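Local coordinates for transcriptional regulator (TetR/AcrR family) (Bacillus halodurans, PDB 5GP9), which probably represses genes of fatty acid degradation by binding operator DNA as a TetR-family regulator and releasing it in response to a fatty-acyl effector, at residues G5-Q10 / Y44-N49; R64-I69 / K124-L129; L100-Q105 / N166-D171. One frame throughout, in Å; residues are numbered along the deposited sequence.

Contact 1: residues G5-Q10 / Y44-N49; sequences GPKYDQ and YLYFNN
Tyr8 and Tyr46 mark the closest backbone approach between 5-10 and 44-49, with CA atoms 7.2 Å apart. Segment 5-10 makes a type I beta turn from Gly5 to Tyr8 and runs into a helix at Tyr8; segment 44-49 continues through extended Phe47 toward Asn49, the N-cap of the following helix. The Tyr46 side chain reaches into the turn. Its OH accepts a hydrogen bond from Lys7 N at 3.0 Å, with a nearly straight N-H...O angle of 160°. Around that hydroxyl the turn closes in: Gly5 C lies at the ring edge, in plane, 3.3 Å from Tyr46 OH, and Pro6 brings its CD to 3.4 Å from the same oxygen. Lys7 crosses the Tyr46 side chain at about a right angle, its CB 3.6 Å from Tyr46 CZ. Deeper in, Tyr8 CE1 meets Phe47 CZ at 3.9 Å, at the edge of the phenylalanine ring. Tyr8 CG stands anti to its backbone N (chi1 176°), which starts the ring toward Phe47; the Tyr8 OH makes a weak hydrogen bond to Glu60 of helix 50-74. Phe47 is buried against Ile11 and Ile12 of helix 8-26 and Val53 and Ser56 of helix 50-74, joining the end of the predicted helix-turn-helix to the first helix of the DNA-binding domain and to the long helix that follows.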
# COMPACT_ATOMS: atom_id res chain seq x y z
N GLY A 5 12.92 -21.86 -20.38
CA GLY A 5 12.99 -22.05 -21.81
C GLY A 5 13.29 -20.71 -22.53
O GLY A 5 13.03 -19.63 -21.97
N PRO A 6 13.74 -20.76 -23.79
CA PRO A 6 14.15 -19.52 -24.46
C PRO A 6 13.09 -18.50 -24.82
O PRO A 6 13.50 -17.40 -25.23
CB PRO A 6 14.82 -20.00 -25.74
CG PRO A 6 14.89 -21.48 -25.66
CD PRO A 6 13.80 -21.92 -24.73
N LYS A 7 11.79 -18.84 -24.70
CA LYS A 7 10.66 -17.90 -25.00
C LYS A 7 10.10 -17.32 -23.72
O LYS A 7 9.17 -16.56 -23.79
CB LYS A 7 9.51 -18.53 -25.79
CG LYS A 7 9.99 -18.96 -27.19
CD LYS A 7 8.91 -19.55 -28.05
CE LYS A 7 9.58 -20.02 -29.36
NZ LYS A 7 8.55 -20.57 -30.24
N TYR A 8 10.67 -17.69 -22.59
CA TYR A 8 10.23 -17.17 -21.27
C TYR A 8 10.21 -15.66 -21.24
O TYR A 8 9.15 -15.05 -21.02
CB TYR A 8 11.11 -17.74 -20.16
CG TYR A 8 10.79 -17.17 -18.81
CD1 TYR A 8 9.73 -17.71 -18.03
CD2 TYR A 8 11.48 -16.04 -18.35
CE1 TYR A 8 9.40 -17.16 -16.82
CE2 TYR A 8 11.17 -15.48 -17.13
CZ TYR A 8 10.12 -16.04 -16.38
OH TYR A 8 9.76 -15.48 -15.17
N ASP A 9 11.37 -15.03 -21.47
CA ASP A 9 11.42 -13.60 -21.40
C ASP A 9 10.54 -12.95 -22.35
O ASP A 9 9.91 -11.97 -22.00
CB ASP A 9 12.83 -13.10 -21.64
CG ASP A 9 13.74 -13.46 -20.53
OD1 ASP A 9 13.51 -12.97 -19.42
OD2 ASP A 9 14.70 -14.27 -20.74
N GLN A 10 10.43 -13.41 -23.61
CA GLN A 10 9.57 -12.68 -24.51
C GLN A 10 8.08 -12.77 -24.06
O GLN A 10 7.36 -11.84 -24.27
CB GLN A 10 9.74 -13.05 -26.02
CG GLN A 10 9.07 -14.27 -26.49
CD GLN A 10 9.73 -14.88 -27.76
OE1 GLN A 10 10.84 -15.37 -27.71
NE2 GLN A 10 9.09 -14.74 -28.85
N TYR A 44 0.91 -21.73 -23.75
CA TYR A 44 0.42 -22.72 -22.82
C TYR A 44 1.41 -23.81 -22.61
O TYR A 44 1.28 -24.56 -21.70
CB TYR A 44 -0.94 -23.27 -23.25
CG TYR A 44 -2.03 -22.25 -23.23
CD1 TYR A 44 -2.56 -21.80 -22.03
CD2 TYR A 44 -2.62 -21.80 -24.40
CE1 TYR A 44 -3.57 -20.87 -21.99
CE2 TYR A 44 -3.68 -20.88 -24.36
CZ TYR A 44 -4.15 -20.44 -23.13
OH TYR A 44 -5.13 -19.51 -23.03
N LEU A 45 2.45 -23.86 -23.41
CA LEU A 45 3.58 -24.69 -23.11
C LEU A 45 4.37 -24.15 -21.91
O LEU A 45 5.03 -24.91 -21.22
CB LEU A 45 4.54 -24.73 -24.30
CG LEU A 45 4.06 -25.36 -25.62
CD1 LEU A 45 5.27 -25.64 -26.55
CD2 LEU A 45 3.27 -26.63 -25.35
N TYR A 46 4.28 -22.84 -21.66
CA TYR A 46 5.06 -22.17 -20.63
C TYR A 46 4.26 -21.91 -19.35
O TYR A 46 4.82 -22.02 -18.27
CB TYR A 46 5.63 -20.85 -21.18
CG TYR A 46 6.89 -21.05 -22.00
CD1 TYR A 46 6.85 -21.47 -23.33
CD2 TYR A 46 8.17 -20.72 -21.43
CE1 TYR A 46 8.04 -21.70 -24.06
CE2 TYR A 46 9.35 -20.90 -22.17
CZ TYR A 46 9.31 -21.34 -23.47
OH TYR A 46 10.52 -21.52 -24.16
N PHE A 47 3.00 -21.56 -19.52
CA PHE A 47 2.07 -21.07 -18.50
C PHE A 47 0.62 -21.59 -18.71
O PHE A 47 0.11 -21.56 -19.83
CB PHE A 47 2.01 -19.54 -18.55
CG PHE A 47 3.35 -18.88 -18.40
CD1 PHE A 47 3.99 -18.80 -17.19
CD2 PHE A 47 3.97 -18.36 -19.52
CE1 PHE A 47 5.27 -18.27 -17.07
CE2 PHE A 47 5.19 -17.76 -19.36
CZ PHE A 47 5.83 -17.76 -18.18
N ASN A 48 -0.08 -21.92 -17.62
CA ASN A 48 -1.47 -22.45 -17.69
C ASN A 48 -2.54 -21.44 -18.08
O ASN A 48 -3.47 -21.74 -18.79
CB ASN A 48 -1.83 -23.14 -16.33
CG ASN A 48 -1.04 -24.45 -16.09
OD1 ASN A 48 -1.57 -25.52 -16.36
ND2 ASN A 48 0.21 -24.38 -15.63
N ASN A 49 -2.40 -20.19 -17.63
CA ASN A 49 -3.39 -19.19 -17.82
C ASN A 49 -2.76 -17.86 -17.42
O ASN A 49 -1.58 -17.84 -17.02
CB ASN A 49 -4.67 -19.46 -16.96
CG ASN A 49 -4.43 -19.30 -15.47
OD1 ASN A 49 -3.27 -19.38 -14.97
ND2 ASN A 49 -5.55 -19.10 -14.72

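Contact 2: residues R64-I69 / K124-L129; sequences RFVDKI and KGYLNL
Phe65 presents a ring edge to the face of Tyr126 in a T-shaped pair, centroids 5.0 Å apart and planes at 62°. The bump is Phe65 CE2, which stands 3.7 Å above the tyrosine plane, over its centre. In both residues CG lies anti to the backbone N, which sets the two rings on the same side of the helix pair. Ile69 of the same helix as Phe65 lays CD1 over one face of the Phe65 ring, offset toward the rim, and this CD1 also touches Tyr126 CE1 at 3.9 Å, filling the corner between the two rings. One turn back, Val66 turns CG1 toward the opposing backbone at 3.6 Å from Tyr126 CA, with side-chain-less Gly125 beside it. Leu129 closes the other end: its CD2 presses on Ile69 CG2 at 3.4 Å, tighter than ordinary carbon contact. The packing is apolar throughout, between helices whose local axes run nearly parallel, 16° apart, with a closest approach of 9.7 Å. The polar end of Tyr126 is satisfied outside the pair, its OH hydrogen-bonded to His90 ND1 of helix 79-95, while Phe157 and Leu160 of helix 149-169 also touch this side chain. Phe65 touches the bound palmitic acid, placing this interface at the wall of the ligand pocket inside the all-helical C-terminal domain of a TetR-family regulator.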
# COMPACT_ATOMS: atom_id res chain seq x y z
N ARG A 64 15.41 -11.76 -8.65
CA ARG A 64 16.61 -11.06 -9.18
C ARG A 64 16.86 -9.70 -8.55
O ARG A 64 18.00 -9.32 -8.37
CB ARG A 64 16.51 -10.85 -10.68
CG ARG A 64 16.47 -12.15 -11.44
CD ARG A 64 16.76 -12.05 -12.95
NE ARG A 64 16.94 -13.43 -13.45
CZ ARG A 64 18.09 -14.13 -13.47
NH1 ARG A 64 19.26 -13.58 -13.12
NH2 ARG A 64 18.07 -15.39 -13.90
N PHE A 65 15.78 -8.96 -8.32
CA PHE A 65 15.80 -7.68 -7.57
C PHE A 65 16.43 -7.84 -6.23
O PHE A 65 17.33 -7.09 -5.92
CB PHE A 65 14.38 -7.17 -7.50
CG PHE A 65 14.19 -5.96 -6.61
CD1 PHE A 65 14.86 -4.77 -6.85
CD2 PHE A 65 13.37 -6.05 -5.51
CE1 PHE A 65 14.66 -3.69 -6.02
CE2 PHE A 65 13.09 -4.96 -4.73
CZ PHE A 65 13.74 -3.76 -4.98
N VAL A 66 15.98 -8.81 -5.43
CA VAL A 66 16.51 -9.03 -4.11
C VAL A 66 18.01 -9.44 -4.20
O VAL A 66 18.84 -8.92 -3.42
CB VAL A 66 15.64 -10.01 -3.24
CG1 VAL A 66 14.20 -9.52 -3.13
CG2 VAL A 66 15.67 -11.43 -3.78
N ASP A 67 18.35 -10.31 -5.15
CA ASP A 67 19.75 -10.78 -5.34
C ASP A 67 20.68 -9.64 -5.67
O ASP A 67 21.79 -9.57 -5.13
CB ASP A 67 19.85 -11.83 -6.46
CG ASP A 67 19.39 -13.21 -6.02
OD1 ASP A 67 19.20 -13.44 -4.81
OD2 ASP A 67 19.22 -14.09 -6.89
N LYS A 68 20.24 -8.75 -6.55
CA LYS A 68 21.01 -7.52 -6.86
C LYS A 68 21.18 -6.60 -5.68
O LYS A 68 22.24 -5.97 -5.55
CB LYS A 68 20.36 -6.72 -7.96
CG LYS A 68 20.59 -7.34 -9.31
CD LYS A 68 19.94 -6.53 -10.41
CE LYS A 68 20.25 -7.16 -11.75
NZ LYS A 68 19.30 -6.74 -12.80
N ILE A 69 20.16 -6.46 -4.82
CA ILE A 69 20.29 -5.62 -3.66
C ILE A 69 21.32 -6.21 -2.76
O ILE A 69 22.29 -5.50 -2.33
CB ILE A 69 18.95 -5.36 -2.93
CG1 ILE A 69 18.07 -4.55 -3.84
CG2 ILE A 69 19.14 -4.57 -1.62
CD1 ILE A 69 16.63 -4.38 -3.34
N LYS A 124 7.68 -11.73 0.49
CA LYS A 124 8.41 -12.06 1.71
C LYS A 124 9.90 -12.11 1.51
O LYS A 124 10.63 -11.74 2.39
CB LYS A 124 7.88 -13.33 2.41
CG LYS A 124 8.43 -13.49 3.83
CD LYS A 124 7.95 -14.78 4.48
CE LYS A 124 9.03 -15.42 5.37
NZ LYS A 124 8.56 -16.73 5.96
N GLY A 125 10.39 -12.52 0.35
CA GLY A 125 11.81 -12.51 0.10
C GLY A 125 12.49 -11.13 0.25
O GLY A 125 13.57 -11.00 0.84
N TYR A 126 11.79 -10.10 -0.21
CA TYR A 126 12.33 -8.73 -0.12
C TYR A 126 12.22 -8.26 1.35
O TYR A 126 13.12 -7.69 1.94
CB TYR A 126 11.52 -7.84 -1.03
CG TYR A 126 11.90 -6.39 -1.07
CD1 TYR A 126 13.22 -5.96 -0.93
CD2 TYR A 126 10.98 -5.45 -1.27
CE1 TYR A 126 13.55 -4.62 -0.99
CE2 TYR A 126 11.28 -4.12 -1.35
CZ TYR A 126 12.57 -3.70 -1.19
OH TYR A 126 12.89 -2.33 -1.27
N LEU A 127 11.06 -8.54 1.96
CA LEU A 127 10.86 -8.26 3.41
C LEU A 127 11.90 -8.93 4.30
O LEU A 127 12.36 -8.30 5.18
CB LEU A 127 9.43 -8.56 3.90
CG LEU A 127 8.27 -7.92 3.09
CD1 LEU A 127 6.87 -8.34 3.61
CD2 LEU A 127 8.43 -6.41 3.05
N ASN A 128 12.31 -10.17 4.02
CA ASN A 128 13.42 -10.82 4.77
C ASN A 128 14.77 -10.13 4.62
O ASN A 128 15.53 -10.00 5.57
CB ASN A 128 13.57 -12.28 4.35
CG ASN A 128 12.38 -13.15 4.76
OD1 ASN A 128 11.52 -12.76 5.56
ND2 ASN A 128 12.33 -14.34 4.16
N LEU A 129 15.05 -9.61 3.44
CA LEU A 129 16.21 -8.78 3.22
C LEU A 129 16.18 -7.51 4.04
O LEU A 129 17.14 -7.13 4.65
CB LEU A 129 16.36 -8.42 1.72
CG LEU A 129 17.55 -7.52 1.45
CD1 LEU A 129 18.84 -8.23 1.86
CD2 LEU A 129 17.55 -7.12 -0.01

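Contact 3: residues L100-Q105 / N166-D171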
# COMPACT_ATOMS: atom_id res chain seq x y z
N LEU A 100 6.31 -2.00 -15.93
CA LEU A 100 6.41 -2.93 -14.76
C LEU A 100 5.90 -2.27 -13.50
O LEU A 100 5.16 -2.88 -12.76
CB LEU A 100 7.83 -3.35 -14.52
CG LEU A 100 8.11 -4.24 -13.32
CD1 LEU A 100 7.30 -5.51 -13.46
CD2 LEU A 100 9.60 -4.49 -13.31
N ALA A 101 6.18 -0.95 -13.34
CA ALA A 101 5.62 -0.21 -12.23
C ALA A 101 4.11 -0.12 -12.22
O ALA A 101 3.49 -0.21 -11.14
CB ALA A 101 6.21 1.19 -12.21
N ILE A 102 3.46 0.08 -13.39
CA ILE A 102 1.99 0.01 -13.45
C ILE A 102 1.48 -1.36 -12.99
O ILE A 102 0.53 -1.48 -12.21
CB ILE A 102 1.48 0.37 -14.87
CG1 ILE A 102 1.89 1.84 -15.19
CG2 ILE A 102 0.01 0.01 -14.99
CD1 ILE A 102 1.62 2.28 -16.64
N VAL A 103 2.14 -2.39 -13.44
CA VAL A 103 1.81 -3.75 -12.96
C VAL A 103 1.94 -3.93 -11.45
O VAL A 103 1.00 -4.37 -10.76
CB VAL A 103 2.61 -4.80 -13.75
CG1 VAL A 103 2.33 -6.14 -13.21
CG2 VAL A 103 2.26 -4.71 -15.19
N THR A 104 3.08 -3.61 -10.90
CA THR A 104 3.38 -3.81 -9.46
C THR A 104 2.55 -2.91 -8.55
O THR A 104 2.12 -3.32 -7.48
CB THR A 104 4.86 -3.65 -9.11
OG1 THR A 104 5.31 -2.30 -9.34
CG2 THR A 104 5.70 -4.63 -9.87
N GLN A 105 2.34 -1.66 -8.98
CA GLN A 105 1.60 -0.70 -8.11
C GLN A 105 0.11 -0.73 -8.27
O GLN A 105 -0.63 -0.44 -7.29
CB GLN A 105 2.14 0.71 -8.26
CG GLN A 105 3.64 0.83 -8.16
CD GLN A 105 4.26 0.11 -6.96
OE1 GLN A 105 5.02 -0.83 -7.11
NE2 GLN A 105 3.94 0.56 -5.76
N ASN A 166 2.44 6.78 -5.70
CA ASN A 166 2.07 8.11 -6.01
C ASN A 166 2.68 8.62 -7.35
O ASN A 166 1.99 9.33 -8.08
CB ASN A 166 2.36 9.02 -4.81
CG ASN A 166 1.19 8.97 -3.81
OD1 ASN A 166 0.18 9.67 -4.00
ND2 ASN A 166 1.27 8.10 -2.81
N TRP A 167 3.88 8.15 -7.65
CA TRP A 167 4.61 8.51 -8.87
C TRP A 167 3.88 7.86 -10.06
O TRP A 167 3.56 8.51 -11.06
CB TRP A 167 6.01 8.05 -8.73
CG TRP A 167 6.89 7.93 -9.93
CD1 TRP A 167 7.53 8.98 -10.63
CD2 TRP A 167 7.27 6.73 -10.58
NE1 TRP A 167 8.26 8.46 -11.65
CE2 TRP A 167 8.13 7.09 -11.66
CE3 TRP A 167 7.00 5.36 -10.33
CZ2 TRP A 167 8.70 6.14 -12.48
CZ3 TRP A 167 7.59 4.41 -11.14
CH2 TRP A 167 8.45 4.79 -12.18
N VAL A 168 3.51 6.58 -9.91
CA VAL A 168 2.67 5.90 -10.93
C VAL A 168 1.31 6.56 -11.15
O VAL A 168 0.90 6.71 -12.32
CB VAL A 168 2.51 4.39 -10.64
CG1 VAL A 168 1.43 3.77 -11.52
CG2 VAL A 168 3.81 3.65 -10.80
N MET A 169 0.63 7.05 -10.12
CA MET A 169 -0.63 7.73 -10.25
C MET A 169 -0.45 9.07 -10.91
O MET A 169 -1.41 9.56 -11.46
CB MET A 169 -1.38 7.93 -8.94
CG MET A 169 -1.76 6.69 -8.16
SD MET A 169 -1.84 7.07 -6.34
CE MET A 169 -2.74 8.64 -6.17
N LYS A 170 0.76 9.58 -10.95
CA LYS A 170 1.11 10.82 -11.68
C LYS A 170 1.83 10.53 -13.01
O LYS A 170 2.65 11.33 -13.53
CB LYS A 170 1.92 11.73 -10.75
CG LYS A 170 1.17 12.29 -9.55
CD LYS A 170 -0.05 13.14 -9.91
CE LYS A 170 -0.82 13.64 -8.69
NZ LYS A 170 -2.12 14.17 -9.17
N ASP A 171 1.48 9.38 -13.61
CA ASP A 171 1.99 9.00 -14.92
C ASP A 171 3.44 8.93 -15.05
O ASP A 171 3.98 9.15 -16.14
CB ASP A 171 1.39 9.92 -16.03
CG ASP A 171 -0.11 9.79 -16.14
OD1 ASP A 171 -0.58 8.67 -16.21
OD2 ASP A 171 -0.85 10.78 -16.09
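Trp167 brings the six-membered part of its indole to segment 100-105, where CZ3 meets Ala101 CB at 3.7 Å, obliquely to the ring plane. His98 and Tyr174 pack edge-to-face with the indole, and its NE1 donates to Tyr174 O. The flat amide of Gln105 is held at both ends: OE1 accepts a 2.7 Å hydrogen bond from Thr104 OG1, in the carbonyl plane and on a lone pair (C=O...donor angle 126°), while NE2 is hydrogen-bonded to Thr165 and Asp161 of helix 149-169. These bonds fix the rotation of the buried amide; the Gln105 side chain lies about 4 Å from the bound palmitic acid. The contact joins helix 98-107 to the C-terminal end of helix 149-169 in the ligand-binding domain of the TetR fold. There a Schellman motif ends the second helix, with Asp171 at positive phi as the C-prime residue and Asp171 N bonded to Val168 O. Val168 makes the largest contribution, its two methyls going to different partners. CG2, anti to the carbonyl carbon, rests on Ala101 CB at 3.7 Å and on Gln105 CG at 3.9 Å. CG1 faces Ile102 CG1 at 4.2 Å, and Ile102 touches Ala20 of helix 8-26.

Contact 1 closes before the other two open along the chain, whereas the segments of contacts 2 and 3 alternate. Contact 1 belongs to the DNA-binding end, its centre about 24 Å from that of contact 2 and about 25 Å from that of contact 3; helix 40-46 is followed, after a short link, by helix 50-74. The centres of contacts 2 and 3 are about 20 Å apart, yet both border the palmitic acid: the side chains of Phe65 and Gln105 each lie about 4 Å from it, against about 11 Å for Tyr8. Helix 50-74 carries Phe65 and also packs on Phe47, consistent with a path between the domains, as in other TetR-family regulators.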